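Local coordinates for tannase (Lactobacillus plantarum, PDB 3WA7), which hydrolyses the galloyl ester bonds of tannins, releasing gallic acid, and is built on the alpha/beta-hydrolase fold, at residues A[15-20]-A[97-102]; A[51-56]-A[105-110]. One frame throughout, in Å; residues are numbered along the deposited sequence.

Contact 1: residues A[15-20]-A[97-102]; sequences EQVQVA and TIQQAL
At Val19 a chi1 of 177° sets CG1 opposite the backbone N and CG2 beside it, which spreads the two methyls toward successive residues of the helix: CG2 meets Gln99 and CG1 meets Gln100. Gln99 runs straight beyond CG (chi2 176°), carrying its amide out toward the strand, whereas the Gln100 chain bends back at chi2. Val19 CG2 lies 4.1 Å from Gln99 CB and 3.9 Å from Gln99 OE1, so it rests along the glutamine stem as well as against its amide end. Two residues back on the same strand face, Val17 CG2 touches Gln99 CG at 4.2 Å. Gln100 NE2 is modelled 3.0 Å from Val19 CG1, too short for a relaxed C···N contact, and the exact placing of that amide is doubtful. The polar link is indirect: one water donates to Gln99 OE1 at 2.7 Å and to Gln18 O at 2.8 Å, while Gln99 NE2 bonds to Pro86 O, and together these fix the turn of the amide. With an alanine in place of Val19 both methyls go, which would probably leave a gap beside the Gln99 stem. The short axes of 15-19 and 97-102 lie at 96°, where edge strand 13-19 packs on helix 95-103. Val17 and Val19 also touch strand 22-33, through Tyr26 and Ile24; Gln100 also meets Leu457 and Phe461 of helix 457-468.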
loop_
_atom_site.group_PDB
_atom_site.type_symbol
_atom_site.label_atom_id
_atom_site.label_comp_id
_atom_site.label_asym_id
_atom_site.label_seq_id
_atom_site.Cartn_x
_atom_site.Cartn_y
_atom_site.Cartn_z
ATOM N N GLU A 15 -12.666 8.808 -25.957
ATOM C CA GLU A 15 -13.417 9.261 -24.790
ATOM C C GLU A 15 -12.869 10.627 -24.395
ATOM O O GLU A 15 -11.801 11.029 -24.853
ATOM C CB GLU A 15 -13.201 8.302 -23.613
ATOM C CG GLU A 15 -13.670 6.876 -23.846
ATOM C CD GLU A 15 -15.093 6.651 -23.378
ATOM O OE1 GLU A 15 -15.934 7.547 -23.583
ATOM O OE2 GLU A 15 -15.369 5.574 -22.814
ATOM N N GLN A 16 -13.601 11.339 -23.549
ATOM C CA GLN A 16 -13.142 12.629 -23.056
ATOM C C GLN A 16 -13.817 12.921 -21.728
ATOM O O GLN A 16 -14.962 12.528 -21.501
ATOM C CB GLN A 16 -13.445 13.757 -24.050
ATOM C CG GLN A 16 -14.907 14.136 -24.172
ATOM C CD GLN A 16 -15.103 15.390 -25.004
ATOM O OE1 GLN A 16 -14.601 16.462 -24.662
ATOM N NE2 GLN A 16 -15.834 15.261 -26.105
ATOM N N VAL A 17 -13.085 13.582 -20.841
ATOM C CA VAL A 17 -13.611 13.959 -19.535
ATOM C C VAL A 17 -13.208 15.400 -19.270
ATOM O O VAL A 17 -12.116 15.821 -19.644
ATOM C CB VAL A 17 -13.053 13.065 -18.397
ATOM C CG1 VAL A 17 -13.536 11.643 -18.575
ATOM C CG2 VAL A 17 -11.535 13.117 -18.386
ATOM N N GLN A 18 -14.096 16.156 -18.639
ATOM C CA GLN A 18 -13.817 17.552 -18.335
ATOM C C GLN A 18 -13.079 17.665 -17.009
ATOM O O GLN A 18 -13.597 17.279 -15.963
ATOM C CB GLN A 18 -15.121 18.350 -18.285
ATOM C CG GLN A 18 -15.890 18.330 -19.596
ATOM C CD GLN A 18 -15.132 18.994 -20.730
ATOM O OE1 GLN A 18 -15.449 18.797 -21.903
ATOM N NE2 GLN A 18 -14.128 19.795 -20.385
ATOM N N VAL A 19 -11.859 18.183 -17.068
ATOM C CA VAL A 19 -11.036 18.357 -15.880
ATOM C C VAL A 19 -10.755 19.839 -15.667
ATOM O O VAL A 19 -9.832 20.398 -16.263
ATOM C CB VAL A 19 -9.694 17.605 -16.015
ATOM C CG1 VAL A 19 -8.824 17.872 -14.800
ATOM C CG2 VAL A 19 -9.948 16.114 -16.167
ATOM N N ALA A 20 -11.560 20.469 -14.818
ATOM C CA ALA A 20 -11.407 21.887 -14.521
ATOM C C ALA A 20 -11.634 22.725 -15.774
ATOM O O ALA A 20 -10.741 23.445 -16.223
ATOM C CB ALA A 20 -10.015 22.156 -13.953
ATOM N N THR A 97 -7.415 10.500 -9.922
ATOM C CA THR A 97 -5.988 10.353 -10.149
ATOM C C THR A 97 -5.730 9.949 -11.596
ATOM O O THR A 97 -4.799 10.445 -12.226
ATOM C CB THR A 97 -5.394 9.302 -9.204
ATOM O OG1 THR A 97 -5.564 9.744 -7.854
ATOM C CG2 THR A 97 -3.912 9.092 -9.492
ATOM N N ILE A 98 -6.559 9.052 -12.127
ATOM C CA ILE A 98 -6.390 8.623 -13.511
ATOM C C ILE A 98 -6.631 9.813 -14.441
ATOM O O ILE A 98 -5.914 10.002 -15.421
ATOM C CB ILE A 98 -7.363 7.477 -13.871
ATOM C CG1 ILE A 98 -7.053 6.249 -13.007
ATOM C CG2 ILE A 98 -7.228 7.124 -15.351
ATOM C CD1 ILE A 98 -7.966 5.055 -13.267
ATOM N N GLN A 99 -7.644 10.617 -14.129
ATOM C CA GLN A 99 -7.941 11.790 -14.938
ATOM C C GLN A 99 -6.715 12.699 -15.008
ATOM O O GLN A 99 -6.286 13.105 -16.090
ATOM C CB GLN A 99 -9.119 12.559 -14.339
ATOM C CG GLN A 99 -10.458 11.860 -14.487
ATOM C CD GLN A 99 -11.578 12.611 -13.793
ATOM O OE1 GLN A 99 -11.426 13.781 -13.440
ATOM N NE2 GLN A 99 -12.712 11.946 -13.601
ATOM N N GLN A 100 -6.151 13.010 -13.846
ATOM C CA GLN A 100 -4.979 13.874 -13.773
ATOM C C GLN A 100 -3.753 13.245 -14.426
ATOM O O GLN A 100 -2.919 13.941 -15.008
ATOM C CB GLN A 100 -4.671 14.212 -12.310
ATOM C CG GLN A 100 -5.725 15.088 -11.640
ATOM C CD GLN A 100 -5.930 16.404 -12.361
ATOM O OE1 GLN A 100 -4.968 17.082 -12.723
ATOM N NE2 GLN A 100 -7.189 16.780 -12.565
ATOM N N ALA A 101 -3.647 11.924 -14.328
ATOM C CA ALA A 101 -2.520 11.207 -14.913
ATOM C C ALA A 101 -2.550 11.318 -16.437
ATOM O O ALA A 101 -1.520 11.520 -17.074
ATOM C CB ALA A 101 -2.560 9.737 -14.491
ATOM N N LEU A 102 -3.738 11.187 -17.015
ATOM C CA LEU A 102 -3.896 11.284 -18.462
ATOM C C LEU A 102 -3.529 12.691 -18.919
ATOM O O LEU A 102 -2.865 12.876 -19.940
ATOM C CB LEU A 102 -5.339 10.959 -18.852
ATOM C CG LEU A 102 -5.713 9.486 -18.677
ATOM C CD1 LEU A 102 -7.216 9.300 -18.844
ATOM C CD2 LEU A 102 -4.936 8.648 -19.689
HETATM O O HOH W 1 -13.225 15.784 -13.657
#

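Contact 2: residues A[51-56]-A[105-110]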
loop_
_atom_site.group_PDB
_atom_site.type_symbol
_atom_site.label_atom_id
_atom_site.label_comp_id
_atom_site.label_asym_id
_atom_site.label_seq_id
_atom_site.Cartn_x
_atom_site.Cartn_y
_atom_site.Cartn_z
ATOM N N ALA A 51 -4.992 10.937 -25.907
ATOM C CA ALA A 51 -5.273 10.977 -27.339
ATOM C C ALA A 51 -4.059 11.297 -28.210
ATOM O O ALA A 51 -3.939 10.788 -29.325
ATOM C CB ALA A 51 -6.392 11.981 -27.619
ATOM N N ALA A 52 -3.164 12.139 -27.707
ATOM C CA ALA A 52 -1.976 12.525 -28.463
ATOM C C ALA A 52 -1.145 11.344 -28.950
ATOM O O ALA A 52 -0.504 11.423 -29.998
ATOM C CB ALA A 52 -1.105 13.448 -27.622
ATOM N N TYR A 53 -1.162 10.248 -28.200
ATOM C CA TYR A 53 -0.369 9.073 -28.555
ATOM C C TYR A 53 -0.925 8.253 -29.716
ATOM O O TYR A 53 -0.345 7.238 -30.106
ATOM C CB TYR A 53 -0.156 8.217 -27.301
ATOM C CG TYR A 53 0.528 8.993 -26.183
ATOM C CD1 TYR A 53 0.505 8.537 -24.863
ATOM C CD2 TYR A 53 1.167 10.209 -26.445
ATOM C CE1 TYR A 53 1.094 9.283 -23.832
ATOM C CE2 TYR A 53 1.756 10.955 -25.428
ATOM C CZ TYR A 53 1.713 10.493 -24.124
ATOM O OH TYR A 53 2.268 11.263 -23.121
ATOM N N LEU A 54 -2.053 8.695 -30.264
ATOM C CA LEU A 54 -2.655 8.040 -31.423
ATOM C C LEU A 54 -2.483 8.989 -32.606
ATOM O O LEU A 54 -2.987 8.737 -33.704
ATOM C CB LEU A 54 -4.149 7.768 -31.198
ATOM C CG LEU A 54 -4.567 6.563 -30.347
ATOM C CD1 LEU A 54 -4.004 5.299 -30.965
ATOM C CD2 LEU A 54 -4.076 6.725 -28.919
ATOM N N HIS A 55 -1.758 10.079 -32.366
ATOM C CA HIS A 55 -1.502 11.108 -33.373
ATOM C C HIS A 55 -0.012 11.390 -33.518
ATOM O O HIS A 55 0.377 12.367 -34.160
ATOM C CB HIS A 55 -2.212 12.410 -32.983
ATOM C CG HIS A 55 -3.697 12.365 -33.153
ATOM N ND1 HIS A 55 -4.321 12.717 -34.332
ATOM C CD2 HIS A 55 -4.681 11.986 -32.306
ATOM C CE1 HIS A 55 -5.626 12.555 -34.202
ATOM N NE2 HIS A 55 -5.871 12.112 -32.982
ATOM N N GLY A 56 0.817 10.540 -32.920
ATOM C CA GLY A 56 2.253 10.738 -32.994
ATOM C C GLY A 56 2.671 12.055 -32.369
ATOM O O GLY A 56 3.693 12.631 -32.747
ATOM N N GLY A 105 0.045 13.184 -19.236
ATOM C CA GLY A 105 0.710 12.445 -20.295
ATOM C C GLY A 105 1.056 11.001 -19.977
ATOM O O GLY A 105 1.789 10.354 -20.726
ATOM N N TYR A 106 0.535 10.483 -18.871
ATOM C CA TYR A 106 0.816 9.098 -18.497
ATOM C C TYR A 106 -0.191 8.139 -19.110
ATOM O O TYR A 106 -1.363 8.478 -19.277
ATOM C CB TYR A 106 0.731 8.906 -16.980
ATOM C CG TYR A 106 1.599 9.816 -16.146
ATOM C CD1 TYR A 106 1.317 10.010 -14.796
ATOM C CD2 TYR A 106 2.695 10.484 -16.694
ATOM C CE1 TYR A 106 2.094 10.848 -14.009
ATOM C CE2 TYR A 106 3.483 11.328 -15.913
ATOM C CZ TYR A 106 3.173 11.505 -14.572
ATOM O OH TYR A 106 3.933 12.343 -13.787
ATOM N N VAL A 107 0.276 6.945 -19.454
ATOM C CA VAL A 107 -0.615 5.912 -19.950
ATOM C C VAL A 107 -1.029 5.246 -18.637
ATOM O O VAL A 107 -0.226 5.159 -17.706
ATOM C CB VAL A 107 0.121 4.899 -20.853
ATOM C CG1 VAL A 107 -0.702 3.616 -20.994
ATOM C CG2 VAL A 107 0.341 5.513 -22.229
ATOM N N VAL A 108 -2.277 4.807 -18.541
ATOM C CA VAL A 108 -2.740 4.172 -17.315
ATOM C C VAL A 108 -3.330 2.794 -17.569
ATOM O O VAL A 108 -4.212 2.624 -18.412
ATOM C CB VAL A 108 -3.816 5.031 -16.594
ATOM C CG1 VAL A 108 -4.266 4.338 -15.303
ATOM C CG2 VAL A 108 -3.264 6.418 -16.289
ATOM N N VAL A 109 -2.813 1.801 -16.857
ATOM C CA VAL A 109 -3.336 0.448 -16.972
ATOM C C VAL A 109 -3.839 0.115 -15.574
ATOM O O VAL A 109 -3.057 -0.028 -14.633
ATOM C CB VAL A 109 -2.250 -0.555 -17.418
ATOM C CG1 VAL A 109 -2.825 -1.973 -17.436
ATOM C CG2 VAL A 109 -1.757 -0.186 -18.815
ATOM N N ALA A 110 -5.160 0.037 -15.442
ATOM C CA ALA A 110 -5.796 -0.246 -14.162
ATOM C C ALA A 110 -6.327 -1.670 -14.161
ATOM O O ALA A 110 -7.323 -1.972 -14.816
ATOM C CB ALA A 110 -6.930 0.740 -13.923
#
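A buried side-chain-to-backbone hydrogen bond with a small apolar touch beside it joins the 3-10 segment 51-54, just after strand 44-50, to the turn that leads into strand 107-111 of the alpha/beta-hydrolase sheet. Gly105 ends the preceding helix in a Schellman motif, with a positive phi (95°) and two bonds back into the last turn. Its carbonyl oxygen accepts from Tyr53, whose hydroxyl is the donor: Tyr53 OH lies 2.6 Å from Gly105 O. The donor sits in the carbonyl plane on a lone pair, with a C=O···O angle of 119°, and the same oxygen lies in the plane of the phenol at its edge, so the acceptor is level with the ring as well as close to it. Tyr53 also packs on Val59, Tyr62 and Ala67 of nearby loops, and the 3-10 turn behind it is held by Leu54 N to Ala51 O at 3.0 Å. The bond gives a buried carbonyl beyond the helix end a donor, and it ties the loop after strand 44-50 to the start of its neighbour in the sheet. The same side of the ring meets first a polar and then an apolar neighbour: Gly105 O is 3.4 Å from Tyr53 CE1, and further up that edge Val107 CG2 comes to 4.0 Å from Tyr53 CD1.

From the N terminus, the chain passes through 15-20, 51-56, 97-102 and 105-110 in turn, so the two contacts cross: contact 1 closes a loop of 76 residues, and contact 2 begins inside it and ends beyond it, closing one of 48. Contact 1 sets the edge strand 13-19 against helix 95-103; contact 2 fastens the turn after strand 44-50 to the entry of strand 107-111. Helix and strand follow each other directly, with Ala101 O 2.9 Å from Tyr106 N, a probable hydrogen bond, and Ala101 CB packing on Val108 CG2. Edge strand 13-19 and the loop after strand 44-50 are thereby tied, about 12 Å apart between contact centres, to helix 95-103 and the strand that follows it.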